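Local atomic coordinates of putative polysaccharide deacetylase (Bdellovibrio bacteriovorus HD100, PDB entry 5JP6), a protein that probably removes acetyl groups from peptidoglycan, as a zinc-binding hydrolase of carbohydrate esterase family 4 that acts on non-peptide carbon-nitrogen bonds. Residues Val130-Val138 with Leu182-Ala190; Lys192-Thr203 with Asp220-Ile229. The protein carries 1 engineered substitution. All coordinates share one frame; numbering follows the deposited sequence.

Contact 1. Residues Val130-Val138 with Leu182-Ala190; sequences VPGHALKAV and LYTDAILRA
Arg189 lays its guanidinium group against the backbone of Ala137. The CA of Ala137 sits over one face of the group, 3.4 Å from Arg189 NE. The opposite face lies over the arginine's own helix, against Asp185 O and Ala186 CA, so the flat group is sandwiched between helix and loop. The side chain runs toward the N-terminal end of the helix, and a bend at chi3 (-76°) turns the guanidinium in against Ala186. Arg189 NH2 also comes within 3.1 Å of Lys136 O.

Two waters lie at the edge of the guanidinium, in its plane. One accepts from Arg189 NE and donates to His133 O; it also takes a weak bond from Val138 N. The other accepts from Arg189 NH2 at 2.8 Å. It donates to both Ala134 O and Leu182 O, two carbonyl oxygens only 3.6 Å apart. The waters thus link loop carbonyls to Arg189, and the second also to Leu182, the N-cap residue.

The methyl CB of Ala186 lies against His133 O at 3.4 Å and Ala134 CA at 3.7 Å. Ala134 CB touches Tyr183 CD1 at 3.8 Å. One methyl of Leu135, CD2, reaches Leu182 CD1 at 3.9 Å and also lies at the edge of the Tyr183 ring.

A second shell positions both sides. In the loop, Leu135 N donates to His133 ND1 close to the imidazole plane, Lys136 CG covers one face of that ring, and Glu343 accepts from Ala134 N. On the helix, the Tyr183 hydroxyl bonds to Asn95, and its ring stacks with His180.

The loop between helix 110-126 and strand 150-153 therefore packs on the N-cap and first two turns of helix 183-193. Helix 339-354 touches Ala134, Leu135 and Tyr183, while helix 94-98 touches Leu135 and Tyr183.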
ATOM      1  N   VAL A 130      19.986  -9.725  -0.046  1.00 22.21           N
ATOM      2  CA  VAL A 130      18.862 -10.291   0.724  1.00 22.08           C
ATOM      3  C   VAL A 130      17.609 -10.307  -0.129  1.00 22.95           C
ATOM      4  O   VAL A 130      16.805  -9.396  -0.065  1.00 24.88           O
ATOM      5  CB  VAL A 130      18.607  -9.553   2.059  1.00 22.88           C
ATOM      6  CG1 VAL A 130      17.580 -10.314   2.858  1.00 23.84           C
ATOM      7  CG2 VAL A 130      19.899  -9.423   2.859  1.00 25.57           C
ATOM      8  N   PRO A 131      17.517 -11.282  -1.014  1.00 23.28           N
ATOM      9  CA  PRO A 131      16.399 -11.252  -1.944  1.00 23.75           C
ATOM     10  C   PRO A 131      15.067 -11.491  -1.242  1.00 25.31           C
ATOM     11  O   PRO A 131      15.029 -12.075  -0.171  1.00 27.84           O
ATOM     12  CB  PRO A 131      16.734 -12.374  -2.940  1.00 29.92           C
ATOM     13  CG  PRO A 131      17.611 -13.302  -2.171  1.00 31.67           C
ATOM     14  CD  PRO A 131      18.424 -12.407  -1.271  1.00 28.35           C
ATOM     15  N   GLY A 132      14.003 -10.983  -1.849  1.00 24.94           N
ATOM     16  CA  GLY A 132      12.660 -11.244  -1.445  1.00 27.03           C
ATOM     17  C   GLY A 132      11.867 -11.850  -2.581  1.00 23.77           C
ATOM     18  O   GLY A 132      12.433 -12.191  -3.594  1.00 30.64           O
ATOM     19  N   HIS A 133      10.581 -12.067  -2.359  1.00 22.34           N
ATOM     20  CA  HIS A 133       9.692 -12.572  -3.370  1.00 22.58           C
ATOM     21  C   HIS A 133       8.276 -12.252  -2.955  1.00 21.87           C
ATOM     22  O   HIS A 133       7.811 -12.737  -1.918  1.00 23.52           O
ATOM     23  CB  HIS A 133       9.804 -14.075  -3.556  1.00 24.61           C
ATOM     24  CG  HIS A 133       9.461 -14.511  -4.929  1.00 25.47           C
ATOM     25  ND1 HIS A 133       8.257 -14.209  -5.520  1.00 26.04           N
ATOM     26  CD2 HIS A 133      10.168 -15.220  -5.835  1.00 29.27           C
ATOM     27  CE1 HIS A 133       8.247 -14.697  -6.747  1.00 26.92           C
ATOM     28  NE2 HIS A 133       9.397 -15.321  -6.961  1.00 28.13           N
ATOM     29  N   ALA A 134       7.584 -11.491  -3.793  1.00 22.46           N
ATOM     30  CA  ALA A 134       6.241 -11.083  -3.452  1.00 21.53           C
ATOM     31  C   ALA A 134       5.195 -12.158  -3.658  1.00 23.70           C
ATOM     32  O   ALA A 134       4.087 -12.003  -3.180  1.00 25.52           O
ATOM     33  CB  ALA A 134       5.836  -9.867  -4.242  1.00 21.52           C
ATOM     34  N   LEU A 135       5.512 -13.193  -4.438  1.00 25.06           N
ATOM     35  CA  LEU A 135       4.512 -14.142  -4.914  1.00 25.67           C
ATOM     36  C   LEU A 135       4.551 -15.479  -4.188  1.00 29.92           C
ATOM     37  O   LEU A 135       3.600 -16.288  -4.294  1.00 33.58           O
ATOM     38  CB  LEU A 135       4.639 -14.426  -6.403  1.00 25.73           C
ATOM     39  CG  LEU A 135       4.712 -13.264  -7.314  1.00 25.58           C
ATOM     40  CD1 LEU A 135       4.756 -13.770  -8.748  1.00 28.46           C
ATOM     41  CD2 LEU A 135       3.548 -12.307  -7.082  1.00 27.41           C
ATOM     42  N   LYS A 136       5.683 -15.781  -3.559  1.00 30.50           N
ATOM     43  CA  LYS A 136       5.820 -17.072  -2.905  1.00 33.64           C
ATOM     44  C   LYS A 136       6.609 -16.955  -1.644  1.00 32.18           C
ATOM     45  O   LYS A 136       7.319 -15.966  -1.432  1.00 32.81           O
ATOM     46  CB  LYS A 136       6.474 -18.079  -3.812  1.00 44.94           C
ATOM     47  CG  LYS A 136       7.940 -17.837  -4.073  1.00 41.65           C
ATOM     48  CD  LYS A 136       8.527 -18.980  -4.932  1.00 50.49           C
ATOM     49  CE  LYS A 136       8.719 -18.527  -6.369  1.00 52.55           C
ATOM     50  NZ  LYS A 136       7.431 -18.209  -7.044  1.00 68.44           N
ATOM     51  N   ALA A 137       6.441 -17.984  -0.803  1.00 33.60           N
ATOM     52  CA  ALA A 137       6.877 -17.930   0.583  1.00 36.86           C
ATOM     53  C   ALA A 137       8.321 -18.306   0.644  1.00 38.68           C
ATOM     54  O   ALA A 137       8.694 -19.460   0.403  1.00 49.34           O
ATOM     55  CB  ALA A 137       6.025 -18.834   1.478  1.00 45.23           C
ATOM     56  N   VAL A 138       9.149 -17.306   0.878  1.00 45.50           N
ATOM     57  CA  VAL A 138      10.561 -17.514   0.989  1.00 47.49           C
ATOM     58  C   VAL A 138      10.968 -16.999   2.351  1.00 45.18           C
ATOM     59  O   VAL A 138      10.424 -15.977   2.878  1.00 45.49           O
ATOM     60  CB  VAL A 138      11.371 -16.890  -0.185  1.00 46.10           C
ATOM     61  CG1 VAL A 138      10.852 -17.453  -1.492  1.00 49.93           C
ATOM     62  CG2 VAL A 138      11.318 -15.359  -0.194  1.00 51.60           C
ATOM     63  N   LEU A 182      -1.668 -11.332  -2.425  1.00 21.40           N
ATOM     64  CA  LEU A 182      -0.355 -11.954  -2.411  1.00 22.21           C
ATOM     65  C   LEU A 182       0.704 -11.152  -1.687  1.00 20.95           C
ATOM     66  O   LEU A 182       1.418 -11.708  -0.854  1.00 22.71           O
ATOM     67  CB  LEU A 182       0.146 -12.150  -3.846  1.00 24.13           C
ATOM     68  CG  LEU A 182      -0.608 -13.141  -4.703  1.00 28.74           C
ATOM     69  CD1 LEU A 182      -0.132 -13.098  -6.164  1.00 29.43           C
ATOM     70  CD2 LEU A 182      -0.451 -14.538  -4.105  1.00 33.15           C
ATOM     71  N   TYR A 183       0.819  -9.855  -2.000  1.00 20.05           N
ATOM     72  CA  TYR A 183       2.011  -9.134  -1.566  1.00 20.98           C
ATOM     73  C   TYR A 183       2.050  -8.891  -0.068  1.00 20.43           C
ATOM     74  O   TYR A 183       3.140  -8.828   0.530  1.00 20.10           O
ATOM     75  CB  TYR A 183       2.195  -7.804  -2.291  1.00 19.91           C
ATOM     76  CG  TYR A 183       1.868  -7.779  -3.769  1.00 18.82           C
ATOM     77  CD1 TYR A 183       2.150  -8.836  -4.637  1.00 20.31           C
ATOM     78  CD2 TYR A 183       1.326  -6.624  -4.311  1.00 19.89           C
ATOM     79  CE1 TYR A 183       1.813  -8.754  -5.985  1.00 21.05           C
ATOM     80  CE2 TYR A 183       0.998  -6.527  -5.644  1.00 21.41           C
ATOM     81  CZ  TYR A 183       1.246  -7.608  -6.484  1.00 20.62           C
ATOM     82  OH  TYR A 183       0.877  -7.523  -7.812  1.00 22.66           O
ATOM     83  N   THR A 184       0.883  -8.721   0.529  1.00 19.54           N
ATOM     84  CA  THR A 184       0.833  -8.434   1.937  1.00 19.33           C
ATOM     85  C   THR A 184       1.436  -9.589   2.743  1.00 19.54           C
ATOM     86  O   THR A 184       2.183  -9.359   3.697  1.00 18.95           O
ATOM     87  CB  THR A 184      -0.630  -8.106   2.374  1.00 19.40           C
ATOM     88  OG1 THR A 184      -1.063  -6.938   1.690  1.00 20.11           O
ATOM     89  CG2 THR A 184      -0.693  -7.890   3.872  1.00 20.47           C
ATOM     90  N   ASP A 185       1.121 -10.835   2.348  1.00 20.13           N
ATOM     91  CA  ASP A 185       1.679 -11.995   3.036  1.00 20.48           C
ATOM     92  C   ASP A 185       3.219 -11.980   2.911  1.00 20.23           C
ATOM     93  O   ASP A 185       3.903 -12.353   3.840  1.00 20.66           O
ATOM     94  CB  ASP A 185       1.061 -13.304   2.534  1.00 23.04           C
ATOM     95  CG  ASP A 185      -0.343 -13.506   3.010  1.00 24.91           C
ATOM     96  OD1 ASP A 185      -0.571 -13.389   4.218  1.00 26.72           O
ATOM     97  OD2 ASP A 185      -1.233 -13.745   2.120  1.00 30.90           O
ATOM     98  N   ALA A 186       3.767 -11.582   1.763  1.00 19.80           N
ATOM     99  CA  ALA A 186       5.231 -11.485   1.634  1.00 19.67           C
ATOM    100  C   ALA A 186       5.802 -10.445   2.620  1.00 18.86           C
ATOM    101  O   ALA A 186       6.809 -10.683   3.267  1.00 19.69           O
ATOM    102  CB  ALA A 186       5.642 -11.139   0.211  1.00 20.28           C
ATOM    103  N   ILE A 187       5.126  -9.308   2.739  1.00 18.90           N
ATOM    104  CA  ILE A 187       5.524  -8.284   3.689  1.00 18.84           C
ATOM    105  C   ILE A 187       5.435  -8.847   5.134  1.00 18.19           C
ATOM    106  O   ILE A 187       6.367  -8.673   5.943  1.00 18.69           O
ATOM    107  CB  ILE A 187       4.774  -6.961   3.436  1.00 19.22           C
ATOM    108  CG1 ILE A 187       5.329  -6.271   2.167  1.00 22.17           C
ATOM    109  CG2 ILE A 187       4.853  -6.065   4.665  1.00 20.10           C
ATOM    110  CD1 ILE A 187       4.423  -5.225   1.572  1.00 24.50           C
ATOM    111  N   LEU A 188       4.354  -9.559   5.446  1.00 18.02           N
ATOM    112  CA  LEU A 188       4.208 -10.178   6.772  1.00 18.20           C
ATOM    113  C   LEU A 188       5.361 -11.136   7.068  1.00 17.97           C
ATOM    114  O   LEU A 188       5.892 -11.150   8.172  1.00 19.23           O
ATOM    115  CB  LEU A 188       2.884 -10.915   6.902  1.00 19.53           C
ATOM    116  CG  LEU A 188       1.629 -10.066   6.918  1.00 19.49           C
ATOM    117  CD1 LEU A 188       0.383 -10.922   6.995  1.00 20.49           C
ATOM    118  CD2 LEU A 188       1.629  -9.072   8.084  1.00 19.49           C
ATOM    119  N   ARG A 189       5.734 -11.955   6.080  1.00 18.92           N
ATOM    120  CA  ARG A 189       6.829 -12.917   6.292  1.00 20.43           C
ATOM    121  C   ARG A 189       8.117 -12.178   6.602  1.00 21.37           C
ATOM    122  O   ARG A 189       8.852 -12.538   7.518  1.00 21.33           O
ATOM    123  CB  ARG A 189       7.039 -13.798   5.072  1.00 24.11           C
ATOM    124  CG  ARG A 189       5.902 -14.766   4.839  1.00 27.03           C
ATOM    125  CD  ARG A 189       6.242 -15.759   3.766  1.00 32.08           C
ATOM    126  NE  ARG A 189       6.175 -15.197   2.409  1.00 32.43           N
ATOM    127  CZ  ARG A 189       5.084 -15.146   1.642  1.00 30.24           C
ATOM    128  NH1 ARG A 189       3.915 -15.562   2.092  1.00 33.17           N
ATOM    129  NH2 ARG A 189       5.161 -14.648   0.416  1.00 31.24           N
ATOM    130  N   ALA A 190       8.355 -11.119   5.855  1.00 19.88           N
ATOM    131  CA  ALA A 190       9.599 -10.347   6.031  1.00 20.11           C
ATOM    132  C   ALA A 190       9.646  -9.696   7.418  1.00 19.15           C
ATOM    133  O   ALA A 190      10.666  -9.735   8.113  1.00 19.92           O
ATOM    134  CB  ALA A 190       9.735  -9.301   4.945  1.00 19.97           C
TER
HETATM  135  O   HOH W   1       8.247 -13.985   0.537  1.00 29.09           O
HETATM  136  O   HOH W   2       3.032 -13.930  -1.283  1.00 28.37           O

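Contact 2. Residues Lys192-Thr203 with Asp220-Ile229; sequences KEVNAKAMFFAT and DGHVIGSHSI. With ZN (zinc ion), chain B.
Strands 199-202 and 223-227 are parallel neighbours in the central sheet of the NodB-type deacetylase domain, and strand 223-227 ends in the zinc ligand His227. The intervening helices complete a beta-alpha-beta crossover. Met199 pairs with Val223, Phe200 with Ile224, Phe201 with Gly225 and Ala202 with Ser226. Hydrogen bonds alternate between the strands. Phe200 N donates to Val223 O at 2.8 Å, nearly straight at 166°, and Gly225 N donates to Phe200 O.

On one face, the Met199 and Val223 side chains run side by side, with Met199 CE 3.9 Å from Val223 CG1. Phe201 is on this face too. Its ring edge meets Ser226 O, and Arg277 makes a cation-pi contact with the ring.

The entry to the strands is held by His222. Its ND1 accepts from Ala198 N at 3.0 Å, with the donor tilted 20° from the ring plane. Phe200 and His222 form an edge-to-face pair, the phenyl edge toward the imidazole face, with Phe200 CE1 3.7 Å from His222 CG. Asp220 O lies over the opposite face.

At the other end, a trans chi1 (179°) carries the His227 imidazole away from strand 199-202 toward the zinc. Its ND1 bonds to Arg277 O, which helps fix the ring. Asp177 and Tyr280 also bind the zinc ion. His227 NE2 coordinates it at 2.1 Å, but the metal also lies unusually close to His227 CD2, so its approach to the ring is skewed.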
ATOM      1  N   LYS A 192       7.951 -10.612  10.141  1.00 19.38           N
ATOM      2  CA  LYS A 192       7.957 -11.604  11.195  1.00 21.52           C
ATOM      3  C   LYS A 192       9.354 -12.197  11.411  1.00 21.51           C
ATOM      4  O   LYS A 192       9.756 -12.465  12.562  1.00 23.67           O
ATOM      5  CB  LYS A 192       6.930 -12.703  10.949  1.00 23.51           C
ATOM      6  CG  LYS A 192       6.810 -13.692  12.103  1.00 26.81           C
ATOM      7  CD  LYS A 192       5.695 -14.697  11.857  1.00 33.24           C
ATOM      8  CE  LYS A 192       5.673 -15.701  13.003  1.00 42.92           C
ATOM      9  NZ  LYS A 192       4.808 -16.889  12.763  1.00 50.92           N
ATOM     10  N   GLU A 193      10.085 -12.438  10.311  1.00 21.09           N
ATOM     11  CA  GLU A 193      11.434 -13.030  10.376  1.00 24.69           C
ATOM     12  C   GLU A 193      12.376 -12.259  11.290  1.00 23.01           C
ATOM     13  O   GLU A 193      13.315 -12.856  11.861  1.00 25.99           O
ATOM     14  CB  GLU A 193      12.135 -12.996   8.962  1.00 29.02           C
ATOM     15  CG  GLU A 193      11.646 -13.989   8.036  1.00 34.78           C
ATOM     16  CD  GLU A 193      12.232 -13.848   6.633  1.00 30.84           C
ATOM     17  OE1 GLU A 193      12.724 -12.771   6.099  1.00 27.87           O
ATOM     18  OE2 GLU A 193      12.096 -14.863   6.031  1.00 37.79           O
ATOM     19  N   VAL A 194      12.158 -10.942  11.369  1.00 21.24           N
ATOM     20  CA  VAL A 194      13.048 -10.067  12.128  1.00 23.06           C
ATOM     21  C   VAL A 194      12.347  -9.402  13.333  1.00 21.51           C
ATOM     22  O   VAL A 194      12.866  -8.441  13.924  1.00 22.44           O
ATOM     23  CB  VAL A 194      13.714  -9.026  11.198  1.00 24.33           C
ATOM     24  CG1 VAL A 194      14.548  -9.723  10.135  1.00 26.11           C
ATOM     25  CG2 VAL A 194      12.679  -8.072  10.581  1.00 23.05           C
ATOM     26  N   ASN A 195      11.165  -9.906  13.685  1.00 21.73           N
ATOM     27  CA  ASN A 195      10.398  -9.405  14.848  1.00 21.63           C
ATOM     28  C   ASN A 195       9.987  -7.954  14.709  1.00 21.61           C
ATOM     29  O   ASN A 195       9.838  -7.283  15.701  1.00 26.18           O
ATOM     30  CB  ASN A 195      11.156  -9.626  16.148  1.00 23.91           C
ATOM     31  CG  ASN A 195      10.325  -9.353  17.374  1.00 25.40           C
ATOM     32  OD1 ASN A 195       9.189  -9.816  17.471  1.00 27.44           O
ATOM     33  ND2 ASN A 195      10.868  -8.582  18.315  1.00 26.21           N
ATOM     34  N   ALA A 196       9.787  -7.490  13.475  1.00 20.89           N
ATOM     35  CA  ALA A 196       9.311  -6.137  13.244  1.00 21.17           C
ATOM     36  C   ALA A 196       7.795  -6.094  13.235  1.00 20.58           C
ATOM     37  O   ALA A 196       7.147  -6.962  12.640  1.00 21.28           O
ATOM     38  CB  ALA A 196       9.833  -5.566  11.936  1.00 22.16           C
ATOM     39  N   LYS A 197       7.235  -5.059  13.863  1.00 21.27           N
ATOM     40  CA  LYS A 197       5.790  -4.827  13.810  1.00 20.83           C
ATOM     41  C   LYS A 197       5.576  -3.568  12.987  1.00 19.31           C
ATOM     42  O   LYS A 197       6.455  -2.722  12.891  1.00 22.84           O
ATOM     43  CB  LYS A 197       5.222  -4.657  15.217  1.00 22.40           C
ATOM     44  CG  LYS A 197       5.474  -5.848  16.121  1.00 23.71           C
ATOM     45  CD  LYS A 197       4.784  -7.103  15.620  1.00 24.24           C
ATOM     46  CE  LYS A 197       4.949  -8.260  16.611  1.00 27.36           C
ATOM     47  NZ  LYS A 197       6.389  -8.657  16.819  1.00 27.69           N
ATOM     48  N   ALA A 198       4.378  -3.436  12.434  1.00 18.44           N
ATOM     49  CA  ALA A 198       4.042  -2.327  11.538  1.00 17.82           C
ATOM     50  C   ALA A 198       2.595  -1.900  11.703  1.00 17.88           C
ATOM     51  O   ALA A 198       1.802  -2.586  12.330  1.00 18.53           O
ATOM     52  CB  ALA A 198       4.306  -2.743  10.084  1.00 18.95           C
ATOM     53  N   MET A 199       2.280  -0.739  11.117  1.00 17.71           N
ATOM     54  CA  MET A 199       0.954  -0.199  11.145  1.00 17.38           C
ATOM     55  C   MET A 199       0.387  -0.368   9.686  1.00 16.05           C
ATOM     56  O   MET A 199       1.028   0.067   8.711  1.00 18.26           O
ATOM     57  CB  MET A 199       0.917   1.266  11.608  1.00 17.70           C
ATOM     58  CG  MET A 199       1.600   1.551  12.909  1.00 20.42           C
ATOM     59  SD  MET A 199       1.540   3.281  13.307  1.00 21.30           S
ATOM     60  CE  MET A 199      -0.135   3.408  13.934  1.00 21.89           C
ATOM     61  N   PHE A 200      -0.812  -0.934   9.549  1.00 17.19           N
ATOM     62  CA  PHE A 200      -1.472  -1.063   8.262  1.00 16.46           C
ATOM     63  C   PHE A 200      -2.715  -0.202   8.220  1.00 18.44           C
ATOM     64  O   PHE A 200      -3.592  -0.323   9.072  1.00 19.73           O
ATOM     65  CB  PHE A 200      -1.833  -2.528   7.976  1.00 17.10           C
ATOM     66  CG  PHE A 200      -0.644  -3.423   7.777  1.00 16.66           C
ATOM     67  CD1 PHE A 200       0.122  -3.835   8.840  1.00 18.54           C
ATOM     68  CD2 PHE A 200      -0.263  -3.817   6.487  1.00 18.64           C
ATOM     69  CE1 PHE A 200       1.254  -4.634   8.649  1.00 18.69           C
ATOM     70  CE2 PHE A 200       0.849  -4.612   6.295  1.00 19.53           C
ATOM     71  CZ  PHE A 200       1.615  -5.015   7.374  1.00 19.06           C
ATOM     72  N   PHE A 201      -2.758   0.687   7.234  1.00 17.58           N
ATOM     73  CA  PHE A 201      -3.909   1.542   6.999  1.00 17.17           C
ATOM     74  C   PHE A 201      -4.640   0.968   5.785  1.00 18.08           C
ATOM     75  O   PHE A 201      -4.379   1.295   4.637  1.00 18.50           O
ATOM     76  CB  PHE A 201      -3.494   3.004   6.816  1.00 17.83           C
ATOM     77  CG  PHE A 201      -2.858   3.593   8.040  1.00 17.22           C
ATOM     78  CD1 PHE A 201      -1.493   3.477   8.239  1.00 18.40           C
ATOM     79  CD2 PHE A 201      -3.609   4.252   8.995  1.00 17.85           C
ATOM     80  CE1 PHE A 201      -0.893   3.988   9.375  1.00 19.80           C
ATOM     81  CE2 PHE A 201      -3.008   4.779  10.133  1.00 18.20           C
ATOM     82  CZ  PHE A 201      -1.654   4.640  10.327  1.00 19.44           C
ATOM     83  N   ALA A 202      -5.554   0.059   6.091  1.00 18.31           N
ATOM     84  CA  ALA A 202      -6.226  -0.736   5.085  1.00 19.65           C
ATOM     85  C   ALA A 202      -7.329   0.054   4.422  1.00 19.44           C
ATOM     86  O   ALA A 202      -7.905   0.939   5.042  1.00 21.35           O
ATOM     87  CB  ALA A 202      -6.802  -1.986   5.745  1.00 20.14           C
ATOM     88  N   THR A 203      -7.649  -0.273   3.171  1.00 20.05           N
ATOM     89  CA  THR A 203      -8.774   0.369   2.558  0.50 20.33           C
ATOM     90  C   THR A 203      -9.931  -0.625   2.427  1.00 21.32           C
ATOM     91  O   THR A 203      -9.715  -1.853   2.307  1.00 23.65           O
ATOM     92  CB  THR A 203      -8.327   0.949   1.213  0.50 21.68           C
ATOM     93  OG1 THR A 203      -9.108   2.099   0.895  0.50 23.75           O
ATOM     94  CG2 THR A 203      -8.311  -0.197   0.151  0.50 17.15           C
ATOM     95  N   ASP A 220      -0.479 -11.557  13.275  1.00 21.33           N
ATOM     96  CA  ASP A 220       0.947 -11.303  13.393  1.00 23.18           C
ATOM     97  C   ASP A 220       1.247 -10.116  14.319  1.00 22.76           C
ATOM     98  O   ASP A 220       2.402  -9.746  14.461  1.00 24.95           O
ATOM     99  CB  ASP A 220       1.640 -11.153  12.022  1.00 22.90           C
ATOM    100  CG  ASP A 220       1.975 -12.502  11.352  1.00 25.46           C
ATOM    101  OD1 ASP A 220       1.571 -13.587  11.886  1.00 27.73           O
ATOM    102  OD2 ASP A 220       2.610 -12.444  10.268  1.00 28.48           O
ATOM    103  N   GLY A 221       0.224  -9.533  14.957  1.00 21.37           N
ATOM    104  CA  GLY A 221       0.429  -8.524  16.013  1.00 21.33           C
ATOM    105  C   GLY A 221       0.536  -7.085  15.549  1.00 19.94           C
ATOM    106  O   GLY A 221       0.842  -6.197  16.332  1.00 23.20           O
ATOM    107  N   HIS A 222       0.206  -6.839  14.286  1.00 20.49           N
ATOM    108  CA  HIS A 222       0.341  -5.501  13.746  1.00 19.18           C
ATOM    109  C   HIS A 222      -0.864  -4.630  14.115  1.00 19.85           C
ATOM    110  O   HIS A 222      -1.936  -5.125  14.469  1.00 20.67           O
ATOM    111  CB  HIS A 222       0.511  -5.580  12.237  1.00 18.59           C
ATOM    112  CG  HIS A 222       1.664  -6.425  11.819  1.00 18.11           C
ATOM    113  ND1 HIS A 222       2.970  -6.097  12.085  1.00 20.08           N
ATOM    114  CD2 HIS A 222       1.689  -7.619  11.190  1.00 19.89           C
ATOM    115  CE1 HIS A 222       3.759  -7.051  11.612  1.00 20.62           C
ATOM    116  NE2 HIS A 222       3.001  -7.976  11.054  1.00 20.31           N
ATOM    117  N   VAL A 223      -0.654  -3.334  14.025  1.00 17.83           N
ATOM    118  CA  VAL A 223      -1.731  -2.346  14.158  1.00 18.00           C
ATOM    119  C   VAL A 223      -2.456  -2.258  12.822  1.00 18.00           C
ATOM    120  O   VAL A 223      -1.828  -2.244  11.762  1.00 18.39           O
ATOM    121  CB  VAL A 223      -1.204  -0.989  14.668  1.00 18.98           C
ATOM    122  CG1 VAL A 223      -2.186   0.116  14.368  1.00 20.20           C
ATOM    123  CG2 VAL A 223      -0.891  -1.093  16.142  1.00 19.21           C
ATOM    124  N   ILE A 224      -3.786  -2.224  12.873  1.00 17.74           N
ATOM    125  CA  ILE A 224      -4.614  -2.116  11.684  1.00 17.15           C
ATOM    126  C   ILE A 224      -5.677  -1.039  11.867  1.00 17.59           C
ATOM    127  O   ILE A 224      -6.575  -1.194  12.675  1.00 18.74           O
ATOM    128  CB  ILE A 224      -5.274  -3.439  11.306  1.00 18.26           C
ATOM    129  CG1 ILE A 224      -4.260  -4.573  11.260  1.00 19.36           C
ATOM    130  CG2 ILE A 224      -6.017  -3.299   9.970  1.00 18.86           C
ATOM    131  CD1 ILE A 224      -4.916  -5.932  11.050  1.00 19.93           C
ATOM    132  N   GLY A 225      -5.519   0.042  11.091  1.00 17.16           N
ATOM    133  CA  GLY A 225      -6.520   1.080  10.948  1.00 17.08           C
ATOM    134  C   GLY A 225      -6.976   1.159   9.513  1.00 17.41           C
ATOM    135  O   GLY A 225      -7.003   0.157   8.801  1.00 19.08           O
ATOM    136  N   SER A 226      -7.321   2.360   9.064  1.00 18.86           N
ATOM    137  CA  SER A 226      -7.862   2.514   7.716  1.00 19.38           C
ATOM    138  C   SER A 226      -7.331   3.742   6.978  1.00 19.45           C
ATOM    139  O   SER A 226      -6.809   4.640   7.591  1.00 17.99           O
ATOM    140  CB  SER A 226      -9.394   2.462   7.759  1.00 22.29           C
ATOM    141  OG  SER A 226      -9.952   3.641   8.285  1.00 23.01           O
ATOM    142  N   HIS A 227      -7.448   3.690   5.643  1.00 25.92           N
ATOM    143  CA  HIS A 227      -7.036   4.741   4.725  1.00 22.11           C
ATOM    144  C   HIS A 227      -8.201   4.895   3.762  1.00 22.87           C
ATOM    145  O   HIS A 227      -8.576   3.942   3.102  1.00 29.23           O
ATOM    146  CB  HIS A 227      -5.757   4.406   3.964  1.00 21.61           C
ATOM    147  CG  HIS A 227      -5.305   5.431   2.991  1.00 24.84           C
ATOM    148  ND1 HIS A 227      -5.179   6.755   3.304  1.00 33.36           N
ATOM    149  CD2 HIS A 227      -4.859   5.310   1.699  1.00 21.17           C
ATOM    150  CE1 HIS A 227      -4.753   7.425   2.237  1.00 30.75           C
ATOM    151  NE2 HIS A 227      -4.562   6.583   1.261  1.00 28.92           N
ATOM    152  N   SER A 228      -8.766   6.093   3.681  1.00 28.97           N
ATOM    153  CA  SER A 228      -9.821   6.368   2.682  1.00 34.31           C
ATOM    154  C   SER A 228      -9.201   6.842   1.388  1.00 42.80           C
ATOM    155  O   SER A 228      -8.047   7.294   1.351  1.00 43.43           O
ATOM    156  CB  SER A 228     -10.853   7.326   3.232  1.00 40.82           C
ATOM    157  OG  SER A 228     -10.275   8.579   3.470  1.00 39.18           O
ATOM    158  N   ILE A 229      -9.966   6.765   0.311  1.00 55.20           N
ATOM    159  CA  ILE A 229      -9.330   6.749  -1.007  1.00 59.09           C
ATOM    160  C   ILE A 229      -9.664   7.845  -2.035  1.00 54.73           C
ATOM    161  O   ILE A 229      -8.875   8.061  -2.959  1.00 53.58           O
ATOM    162  CB  ILE A 229      -9.484   5.343  -1.633  1.00 60.87           C
ATOM    163  CG1 ILE A 229      -8.215   5.008  -2.440  1.00 61.65           C
ATOM    164  CG2 ILE A 229     -10.825   5.201  -2.358  1.00 60.08           C
ATOM    165  CD1 ILE A 229      -6.941   5.011  -1.595  1.00 57.27           C
TER
HETATM  166 ZN    ZN B 401      -3.430   5.544  -0.110  0.50 37.29          ZN

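Overall arrangement
Helix 183-193 is common to both contacts. Contact 1 uses its first turns, and contact 2 takes up its last residues and the strand that follows. Their centres are about 15 Å apart, but they touch mainly through Leu188. Its CD2 packs on His222 CD2 at 3.4 Å and on Phe200 CZ at 4.1 Å, and its CB lies 3.7 Å from Asp220 OD2. The helix thus has the 130-138 loop on one flank and the His222 region on another. Contact 2 supplies a zinc ligand directly. Contact 1 is more remote, with the Tyr183 side chain about 14 Å from the zinc ion and about 10 Å from the side chain of Asp177.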